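Local coordinates for synaptotagmin-1 (Arabidopsis thaliana, PDB 7ATP), which helps maintain plasma membrane integrity during freezing and osmotic stress, and is represented here by its first C2 domain, C2A, with calcium bound, at residues K36-K41 and T71-F76; G8-K13 and F62-R67; G91-A96 and E111-L116. All coordinates share one frame; numbering follows the deposited sequence.

Contact 1 (K36-K41 and T71-F76); sequences KLSEDK and TQVLEF
The first torsion of Ser-38 (chi1 69°) sets OG between its own backbone N and carbonyl carbon, turned to Val-73 N, whereas CG of Gln-72 lies opposite its carbonyl carbon (chi1 -79°) and an extended chain carries NE2 to Ser-38 O. Gln-72 NE2 donates to Ser-38 O at 3.1 Å, almost in line with the carbonyl but bent at the hydrogen (135°), and weakly to Glu-39 O. Val-73 N donates to Ser-38 OG, although the modelled 2.5 Å is so short that its exact length is doubtful. Ser-38 N returns a bond of 2.7 Å to Val-73 O. Further along, Lys-36 and Glu-75 form an antiparallel hydrogen-bonded pair. Their side chains lie aslant, with Glu-75 OE1 3.3 Å from Lys-36 CD, while Lys-36 NZ is 4.1 Å from that oxygen, beyond a salt bridge. On the other face of this C2 sheet, Leu-37 CD1 packs on Leu-74 CD2 at 3.7 Å. Gln-72 OE1 accepts from the backbone N of Arg-67 and Asp-68, so both ends of the buried amide have partners, which should hold its orientation and tie the turn to the neighbouring loop.

Contact 2 (G8-K13 and F62-R67); sequences GIVHVK and FKFSVR
Phe-62 pairs with Val-12 through two backbone hydrogen bonds, Phe-62 N to Val-12 O at 2.6 Å and Val-12 N back to Phe-62 O. Its carbonyl oxygen also receives a CA-H...O contact from His-11. Lys-63 comes next, on the opposite face, beside His-11 in a non-hydrogen-bonded pair. The two side chains run side by side in the same direction: Lys-63 CB stands 4.2 Å above the plane of the imidazole, displaced toward its rim, and CE passes 3.9 Å from His-11 NE2. The methyl CG2 of Ile-9 touches the start of the same lysine chain, while Lys-63 O is hydrogen-bonded by Lys-45 NZ.

Phe-64 turns back to the face of Val-10 and Val-12 and exchanges a reciprocal pair of bonds with Val-10, Phe-64 N to Val-10 O and Val-10 N to Phe-64 O, each 3.1 Å. Val-12 CG2 meets the edge of its ring, 3.4 Å from CE1. Val-10 CG1, placed by a chi1 of 53°, packs against Phe-64 CB instead. This face is the inner one of the C2 beta-sandwich: Phe-64 packs on Ile-35 and Leu-37 of the facing sheet and makes a cation-pi contact with Lys-45, and Val-12 reaches Leu-74 and Phe-76. Strand 57-66 forms the border of its own sheet, with strand 8-18 next to it.

Ser-65 is again on the outer face, where Ile-9 CD1 approaches its OG to 3.7 Å. Val-66 returns inward opposite Gly-8. Its N donates to Gly-8 O at 2.7 Å, the reverse bond from Gly-8 N is weak, and its CG2 packs 3.7 Å from Val-10 CG1, beside Tyr-138 of strand 131-140.

Contact 3 (G91-A96 and E111-L116); sequences GMNVLA and ELRKTL
Met-92 and Arg-113 exchange two backbone hydrogen bonds in a single antiparallel bridge. Arg-113 N donates to Met-92 O at 2.9 Å, nearly straight, and Met-92 N donates to Arg-113 O at 3.0 Å. CA-H...O contacts supplement the same two acceptors. Gly-91 CA lies 3.5 Å from Arg-113 O, and Leu-112 CA makes a similar approach to Met-92 O. The backbone angles of Gly-91 (phi 134°) by themselves call for glycine, and there is no space for a beta-carbon beside Leu-112, whose CB is 4.1 Å from Gly-91 CA.

Strand 88-96 is an outer strand of one sheet of the C2 sandwich, while segment 111-116 leads out of strand 106-111, an outer strand of the other. The bridge therefore links the two sheets along one side of the sandwich, and the buried Leu-112 turns in to pack on Val-78 and Leu-20.

Among polar side chains, Asn-93 extends away from its backbone N (chi1 -155°), which carries its amide to Glu-111, with ND2 2.9 Å from Glu-111 O. Its OD1 accepts a bond from Val-94 N within the strand, the donor lying above the carbonyl plane.

Apolar contacts gather where the loop curls over the strand. The Met-92 chain is folded at every torsion, chi1 of 51° turning CG back over the main chain, and this brings SD alongside Thr-115 CA and the terminal CE within 3.7 Å of Leu-116 CD2. Val-94 CG1 meets the same methyl at 3.6 Å, the two side chains standing roughly at right angles. The position of the exposed Leu-116 side chain is less certain, since its first torsion is eclipsed and the residue borders an unmodelled gap.

Segments 71-76 and 91-96, of contacts 1 and 3, are neighbours in one sheet: Leu-74 N binds Leu-95 O (2.7 Å) and Phe-76 N binds Asn-93 O (2.9 Å), both probable hydrogen bonds, and the contact centres are about 13 Å apart. Contact 2 belongs to the facing sheet, its centre about 10 Å from that of contact 1. The sandwich interior joins them, with Leu-74 CD1 3.7 Å from Val-12 CG2. Contacts 2 and 3 do not touch, their nearest atoms being about 7 Å apart. Contacts 1 and 2 are remote from the calcium-binding site. Contact 3 lies closer, with Gly-91 about 13 Å from a bound calcium ion and about 10 Å from the side chain of Asp-80, a probable calcium ligand.

Contact 1 (K36-K41 and T71-F76)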
loop_
_atom_site.group_PDB
_atom_site.type_symbol
_atom_site.label_atom_id
_atom_site.label_comp_id
_atom_site.label_asym_id
_atom_site.label_seq_id
_atom_site.Cartn_x
_atom_site.Cartn_y
_atom_site.Cartn_z
ATOM N N LYS A 36 -0.653 4.312 -4.723
ATOM C CA LYS A 36 -1.076 5.044 -5.904
ATOM C C LYS A 36 -2.320 4.389 -6.491
ATOM O O LYS A 36 -2.393 3.160 -6.600
ATOM C CB LYS A 36 0.047 5.078 -6.933
ATOM C CG LYS A 36 -0.032 6.196 -7.959
ATOM C CD LYS A 36 1.074 6.033 -9.011
ATOM C CE LYS A 36 2.452 5.848 -8.357
ATOM N NZ LYS A 36 3.560 5.536 -9.320
ATOM N N LEU A 37 -3.298 5.207 -6.861
ATOM C CA LEU A 37 -4.484 4.717 -7.555
ATOM C C LEU A 37 -4.272 4.825 -9.059
ATOM O O LEU A 37 -3.893 5.889 -9.555
ATOM C CB LEU A 37 -5.721 5.504 -7.138
ATOM C CG LEU A 37 -7.017 5.090 -7.835
ATOM C CD1 LEU A 37 -7.242 3.597 -7.668
ATOM C CD2 LEU A 37 -8.201 5.892 -7.302
ATOM N N SER A 38 -4.509 3.729 -9.781
ATOM C CA SER A 38 -4.275 3.730 -11.217
ATOM C C SER A 38 -5.184 4.745 -11.903
ATOM O O SER A 38 -6.236 5.124 -11.388
ATOM C CB SER A 38 -4.503 2.339 -11.802
ATOM O OG SER A 38 -5.875 1.994 -11.768
ATOM N N GLU A 39 -4.769 5.175 -13.095
ATOM C CA GLU A 39 -5.497 6.180 -13.873
ATOM C C GLU A 39 -5.656 7.473 -13.077
ATOM O O GLU A 39 -6.757 8.005 -12.932
ATOM C CB GLU A 39 -6.871 5.667 -14.332
ATOM C CG GLU A 39 -7.044 4.152 -14.454
ATOM C CD GLU A 39 -6.092 3.520 -15.445
ATOM O OE1 GLU A 39 -5.859 2.297 -15.337
ATOM O OE2 GLU A 39 -5.575 4.238 -16.329
ATOM N N ASP A 40 -4.545 7.979 -12.553
ATOM C CA ASP A 40 -4.616 9.156 -11.703
ATOM C C ASP A 40 -3.334 9.962 -11.831
ATOM O O ASP A 40 -2.270 9.423 -12.146
ATOM C CB ASP A 40 -4.844 8.775 -10.237
ATOM C CG ASP A 40 -5.567 9.855 -9.458
ATOM O OD1 ASP A 40 -6.553 9.530 -8.759
ATOM O OD2 ASP A 40 -5.158 11.031 -9.561
ATOM N N LYS A 41 -3.454 11.267 -11.574
ATOM C CA LYS A 41 -2.321 12.184 -11.583
ATOM C C LYS A 41 -2.244 12.977 -10.281
ATOM O O LYS A 41 -1.799 14.125 -10.274
ATOM C CB LYS A 41 -2.391 13.127 -12.785
ATOM C CG LYS A 41 -1.988 12.480 -14.100
ATOM C CD LYS A 41 -0.492 12.182 -14.140
ATOM C CE LYS A 41 -0.166 11.083 -15.143
ATOM N NZ LYS A 41 -0.814 9.792 -14.772
ATOM N N THR A 71 -12.452 -0.297 -13.217
ATOM C CA THR A 71 -11.268 -0.006 -14.008
ATOM C C THR A 71 -10.038 0.213 -13.142
ATOM O O THR A 71 -9.010 -0.441 -13.338
ATOM C CB THR A 71 -11.506 1.244 -14.858
ATOM O OG1 THR A 71 -12.793 1.161 -15.477
ATOM C CG2 THR A 71 -10.433 1.376 -15.922
ATOM N N GLN A 72 -10.135 1.126 -12.184
ATOM C CA GLN A 72 -8.968 1.577 -11.452
ATOM C C GLN A 72 -8.466 0.494 -10.500
ATOM O O GLN A 72 -9.208 -0.388 -10.059
ATOM C CB GLN A 72 -9.286 2.871 -10.705
ATOM C CG GLN A 72 -9.246 4.098 -11.608
ATOM C CD GLN A 72 -9.762 5.357 -10.939
ATOM O OE1 GLN A 72 -10.838 5.356 -10.342
ATOM N NE2 GLN A 72 -9.001 6.443 -11.042
ATOM N N VAL A 73 -7.171 0.564 -10.204
ATOM C CA VAL A 73 -6.474 -0.434 -9.403
ATOM C C VAL A 73 -5.535 0.289 -8.447
ATOM O O VAL A 73 -4.908 1.287 -8.816
ATOM C CB VAL A 73 -5.701 -1.412 -10.306
ATOM C CG1 VAL A 73 -4.660 -2.181 -9.516
ATOM C CG2 VAL A 73 -6.663 -2.356 -10.987
ATOM N N LEU A 74 -5.437 -0.211 -7.218
ATOM C CA LEU A 74 -4.525 0.346 -6.229
ATOM C C LEU A 74 -3.149 -0.295 -6.339
ATOM O O LEU A 74 -3.037 -1.518 -6.435
ATOM C CB LEU A 74 -5.075 0.142 -4.825
ATOM C CG LEU A 74 -6.031 1.255 -4.440
ATOM C CD1 LEU A 74 -6.511 1.048 -3.024
ATOM C CD2 LEU A 74 -5.380 2.614 -4.603
ATOM N N GLU A 75 -2.110 0.533 -6.312
ATOM C CA GLU A 75 -0.727 0.086 -6.368
ATOM C C GLU A 75 -0.069 0.379 -5.022
ATOM O O GLU A 75 -0.014 1.538 -4.599
ATOM C CB GLU A 75 0.011 0.793 -7.506
ATOM C CG GLU A 75 -0.780 0.854 -8.821
ATOM C CD GLU A 75 -0.247 1.903 -9.814
ATOM O OE1 GLU A 75 0.517 2.799 -9.385
ATOM O OE2 GLU A 75 -0.597 1.835 -11.024
ATOM N N PHE A 76 0.396 -0.665 -4.338
ATOM C CA PHE A 76 1.094 -0.549 -3.060
ATOM C C PHE A 76 2.557 -0.886 -3.277
ATOM O O PHE A 76 2.874 -1.993 -3.715
ATOM C CB PHE A 76 0.516 -1.498 -2.014
ATOM C CG PHE A 76 -0.912 -1.220 -1.662
ATOM C CD1 PHE A 76 -1.227 -0.462 -0.552
ATOM C CD2 PHE A 76 -1.933 -1.718 -2.438
ATOM C CE1 PHE A 76 -2.504 -0.189 -0.231
ATOM C CE2 PHE A 76 -3.241 -1.455 -2.115
ATOM C CZ PHE A 76 -3.535 -0.690 -1.009
#

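Contact 2 (G8-K13 and F62-R67)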
loop_
_atom_site.group_PDB
_atom_site.type_symbol
_atom_site.label_atom_id
_atom_site.label_comp_id
_atom_site.label_asym_id
_atom_site.label_seq_id
_atom_site.Cartn_x
_atom_site.Cartn_y
_atom_site.Cartn_z
ATOM N N GLY A 8 -17.101 8.296 -6.336
ATOM C CA GLY A 8 -17.024 7.710 -5.009
ATOM C C GLY A 8 -15.633 7.855 -4.428
ATOM O O GLY A 8 -14.687 8.300 -5.089
ATOM N N ILE A 9 -15.522 7.475 -3.157
ATOM C CA ILE A 9 -14.261 7.528 -2.432
ATOM C C ILE A 9 -13.998 6.160 -1.829
ATOM O O ILE A 9 -14.916 5.499 -1.333
ATOM C CB ILE A 9 -14.274 8.602 -1.329
ATOM C CG1 ILE A 9 -14.653 9.970 -1.901
ATOM C CG2 ILE A 9 -12.928 8.664 -0.648
ATOM C CD1 ILE A 9 -13.488 10.772 -2.429
ATOM N N VAL A 10 -12.750 5.728 -1.886
ATOM C CA VAL A 10 -12.325 4.492 -1.247
ATOM C C VAL A 10 -11.438 4.864 -0.073
ATOM O O VAL A 10 -10.620 5.785 -0.167
ATOM C CB VAL A 10 -11.600 3.558 -2.234
ATOM C CG1 VAL A 10 -10.469 4.297 -2.929
ATOM C CG2 VAL A 10 -11.101 2.306 -1.525
ATOM N N HIS A 11 -11.622 4.170 1.038
ATOM C CA HIS A 11 -10.857 4.416 2.246
ATOM C C HIS A 11 -9.874 3.268 2.407
ATOM O O HIS A 11 -10.281 2.112 2.540
ATOM C CB HIS A 11 -11.787 4.564 3.446
ATOM C CG HIS A 11 -12.596 5.827 3.421
ATOM N ND1 HIS A 11 -13.679 6.006 2.584
ATOM C CD2 HIS A 11 -12.474 6.977 4.125
ATOM C CE1 HIS A 11 -14.191 7.211 2.776
ATOM N NE2 HIS A 11 -13.472 7.823 3.700
ATOM N N VAL A 12 -8.580 3.586 2.361
ATOM C CA VAL A 12 -7.516 2.594 2.429
ATOM C C VAL A 12 -6.848 2.723 3.780
ATOM O O VAL A 12 -6.384 3.806 4.143
ATOM C CB VAL A 12 -6.487 2.791 1.303
ATOM C CG1 VAL A 12 -5.596 1.570 1.199
ATOM C CG2 VAL A 12 -7.170 3.042 0.002
ATOM N N LYS A 13 -6.812 1.631 4.529
ATOM C CA LYS A 13 -6.038 1.547 5.750
ATOM C C LYS A 13 -4.858 0.624 5.481
ATOM O O LYS A 13 -5.053 -0.536 5.094
ATOM C CB LYS A 13 -6.869 1.041 6.925
ATOM C CG LYS A 13 -6.067 0.955 8.214
ATOM C CD LYS A 13 -6.870 0.355 9.375
ATOM C CE LYS A 13 -7.884 1.340 9.940
ATOM N NZ LYS A 13 -9.005 0.673 10.702
ATOM N N PHE A 62 -5.796 6.361 4.347
ATOM C CA PHE A 62 -5.784 7.312 3.252
ATOM C C PHE A 62 -7.105 7.180 2.510
ATOM O O PHE A 62 -7.823 6.197 2.679
ATOM C CB PHE A 62 -4.597 7.060 2.326
ATOM C CG PHE A 62 -3.291 7.013 3.058
ATOM C CD1 PHE A 62 -2.502 8.143 3.160
ATOM C CD2 PHE A 62 -2.892 5.858 3.708
ATOM C CE1 PHE A 62 -1.288 8.122 3.882
ATOM C CE2 PHE A 62 -1.703 5.815 4.426
ATOM C CZ PHE A 62 -0.885 6.954 4.514
ATOM N N LYS A 63 -7.427 8.183 1.697
ATOM C CA LYS A 63 -8.636 8.164 0.895
ATOM C C LYS A 63 -8.315 8.639 -0.509
ATOM O O LYS A 63 -7.457 9.503 -0.709
ATOM C CB LYS A 63 -9.755 9.038 1.506
ATOM C CG LYS A 63 -9.597 10.528 1.258
ATOM C CD LYS A 63 -10.816 11.287 1.724
ATOM C CE LYS A 63 -11.181 10.874 3.132
ATOM N NZ LYS A 63 -11.208 12.041 4.048
ATOM N N PHE A 64 -9.039 8.072 -1.476
ATOM C CA PHE A 64 -8.799 8.299 -2.890
ATOM C C PHE A 64 -10.099 8.586 -3.625
ATOM O O PHE A 64 -11.099 7.888 -3.428
ATOM C CB PHE A 64 -8.149 7.084 -3.532
ATOM C CG PHE A 64 -6.819 6.766 -2.985
ATOM C CD1 PHE A 64 -6.690 5.923 -1.901
ATOM C CD2 PHE A 64 -5.682 7.309 -3.557
ATOM C CE1 PHE A 64 -5.454 5.628 -1.407
ATOM C CE2 PHE A 64 -4.442 7.017 -3.066
ATOM C CZ PHE A 64 -4.322 6.179 -1.991
ATOM N N SER A 65 -10.055 9.585 -4.511
ATOM C CA SER A 65 -11.182 9.920 -5.377
ATOM C C SER A 65 -11.319 8.864 -6.462
ATOM O O SER A 65 -10.470 8.771 -7.355
ATOM C CB SER A 65 -10.981 11.298 -5.995
ATOM O OG SER A 65 -11.911 12.224 -5.471
ATOM N N VAL A 66 -12.388 8.075 -6.391
ATOM C CA VAL A 66 -12.657 7.057 -7.401
ATOM C C VAL A 66 -13.370 7.694 -8.584
ATOM O O VAL A 66 -14.369 8.403 -8.417
ATOM C CB VAL A 66 -13.494 5.912 -6.813
ATOM C CG1 VAL A 66 -13.787 4.869 -7.884
ATOM C CG2 VAL A 66 -12.774 5.295 -5.645
ATOM N N ARG A 67 -12.855 7.450 -9.787
ATOM C CA ARG A 67 -13.561 7.829 -11.001
ATOM C C ARG A 67 -14.291 6.650 -11.634
ATOM O O ARG A 67 -15.442 6.799 -12.051
ATOM C CB ARG A 67 -12.594 8.474 -12.003
ATOM C CG ARG A 67 -12.278 9.951 -11.705
ATOM C CD ARG A 67 -11.090 10.120 -10.751
ATOM N NE ARG A 67 -11.046 11.442 -10.112
ATOM C CZ ARG A 67 -10.345 12.483 -10.561
ATOM N NH1 ARG A 67 -10.369 13.635 -9.902
ATOM N NH2 ARG A 67 -9.621 12.377 -11.668
#

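Contact 3 (G91-A96 and E111-L116)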
loop_
_atom_site.group_PDB
_atom_site.type_symbol
_atom_site.label_atom_id
_atom_site.label_comp_id
_atom_site.label_asym_id
_atom_site.label_seq_id
_atom_site.Cartn_x
_atom_site.Cartn_y
_atom_site.Cartn_z
ATOM N N GLY A 91 9.518 -4.305 -2.786
ATOM C CA GLY A 91 8.450 -5.135 -3.292
ATOM C C GLY A 91 7.177 -4.344 -3.430
ATOM O O GLY A 91 7.040 -3.270 -2.836
ATOM N N MET A 92 6.242 -4.856 -4.214
ATOM C CA MET A 92 5.003 -4.153 -4.467
ATOM C C MET A 92 3.918 -5.177 -4.745
ATOM O O MET A 92 4.173 -6.381 -4.822
ATOM C CB MET A 92 5.166 -3.165 -5.625
ATOM C CG MET A 92 5.766 -3.755 -6.885
ATOM S SD MET A 92 4.546 -4.586 -7.920
ATOM C CE MET A 92 3.326 -3.283 -8.083
ATOM N N ASN A 93 2.691 -4.685 -4.872
ATOM C CA ASN A 93 1.581 -5.472 -5.378
ATOM C C ASN A 93 0.478 -4.505 -5.770
ATOM O O ASN A 93 0.534 -3.313 -5.456
ATOM C CB ASN A 93 1.079 -6.481 -4.357
ATOM C CG ASN A 93 0.411 -7.651 -5.007
ATOM O OD1 ASN A 93 0.172 -7.647 -6.215
ATOM N ND2 ASN A 93 0.099 -8.665 -4.218
ATOM N N VAL A 94 -0.519 -5.031 -6.472
ATOM C CA VAL A 94 -1.681 -4.247 -6.850
ATOM C C VAL A 94 -2.909 -4.867 -6.208
ATOM O O VAL A 94 -2.898 -6.023 -5.777
ATOM C CB VAL A 94 -1.872 -4.152 -8.371
ATOM C CG1 VAL A 94 -0.657 -3.508 -9.002
ATOM C CG2 VAL A 94 -2.127 -5.522 -8.938
ATOM N N LEU A 95 -3.978 -4.077 -6.159
ATOM C CA LEU A 95 -5.255 -4.533 -5.624
ATOM C C LEU A 95 -6.359 -3.870 -6.434
ATOM O O LEU A 95 -6.421 -2.638 -6.504
ATOM C CB LEU A 95 -5.377 -4.196 -4.142
ATOM C CG LEU A 95 -6.567 -4.802 -3.399
ATOM C CD1 LEU A 95 -6.753 -6.270 -3.768
ATOM C CD2 LEU A 95 -6.379 -4.636 -1.895
ATOM N N ALA A 96 -7.214 -4.685 -7.053
ATOM C CA ALA A 96 -8.227 -4.185 -7.972
ATOM C C ALA A 96 -9.427 -3.665 -7.202
ATOM O O ALA A 96 -9.891 -4.302 -6.251
ATOM C CB ALA A 96 -8.660 -5.287 -8.937
ATOM N N GLU A 111 0.910 -10.296 -1.126
ATOM C CA GLU A 111 2.297 -10.734 -1.149
ATOM C C GLU A 111 3.112 -9.738 -1.965
ATOM O O GLU A 111 2.652 -9.230 -2.992
ATOM C CB GLU A 111 2.418 -12.143 -1.746
ATOM C CG GLU A 111 1.217 -13.066 -1.476
ATOM C CD GLU A 111 1.530 -14.209 -0.516
ATOM O OE1 GLU A 111 2.670 -14.268 0.000
ATOM O OE2 GLU A 111 0.631 -15.047 -0.281
ATOM N N LEU A 112 4.314 -9.437 -1.494
ATOM C CA LEU A 112 5.167 -8.479 -2.176
ATOM C C LEU A 112 5.976 -9.187 -3.254
ATOM O O LEU A 112 6.592 -10.226 -2.991
ATOM C CB LEU A 112 6.095 -7.783 -1.182
ATOM C CG LEU A 112 5.509 -6.969 -0.025
ATOM C CD1 LEU A 112 6.640 -6.397 0.798
ATOM C CD2 LEU A 112 4.615 -5.859 -0.529
ATOM N N ARG A 113 5.973 -8.626 -4.464
ATOM C CA ARG A 113 6.744 -9.169 -5.573
ATOM C C ARG A 113 7.562 -8.076 -6.246
ATOM O O ARG A 113 7.279 -6.881 -6.112
ATOM C CB ARG A 113 5.859 -9.847 -6.624
ATOM C CG ARG A 113 4.413 -9.406 -6.649
ATOM C CD ARG A 113 3.529 -10.591 -6.303
ATOM N NE ARG A 113 4.112 -11.844 -6.785
ATOM C CZ ARG A 113 3.872 -13.041 -6.254
ATOM N NH1 ARG A 113 3.058 -13.158 -5.211
ATOM N NH2 ARG A 113 4.453 -14.121 -6.762
ATOM N N LYS A 114 8.576 -8.524 -6.991
ATOM C CA LYS A 114 9.482 -7.616 -7.688
ATOM C C LYS A 114 8.721 -6.698 -8.640
ATOM O O LYS A 114 8.909 -5.477 -8.632
ATOM C CB LYS A 114 10.536 -8.437 -8.436
ATOM C CG LYS A 114 11.729 -7.652 -8.965
ATOM C CD LYS A 114 12.835 -8.580 -9.487
ATOM C CE LYS A 114 13.364 -9.519 -8.395
ATOM N NZ LYS A 114 14.702 -10.116 -8.720
ATOM N N THR A 115 7.865 -7.275 -9.477
ATOM C CA THR A 115 6.927 -6.503 -10.277
ATOM C C THR A 115 5.733 -7.391 -10.597
ATOM O O THR A 115 5.766 -8.612 -10.419
ATOM C CB THR A 115 7.566 -5.949 -11.562
ATOM O OG1 THR A 115 8.881 -6.494 -11.724
ATOM C CG2 THR A 115 7.657 -4.425 -11.508
ATOM N N LEU A 116 4.670 -6.753 -11.066
ATOM C CA LEU A 116 3.390 -7.405 -11.303
ATOM C C LEU A 116 3.471 -8.503 -12.361
ATOM O O LEU A 116 3.495 -9.690 -12.033
ATOM C CB LEU A 116 2.367 -6.346 -11.708
ATOM C CG LEU A 116 2.993 -4.948 -11.815
ATOM C CD1 LEU A 116 3.602 -4.695 -13.196
ATOM C CD2 LEU A 116 1.996 -3.866 -11.460
#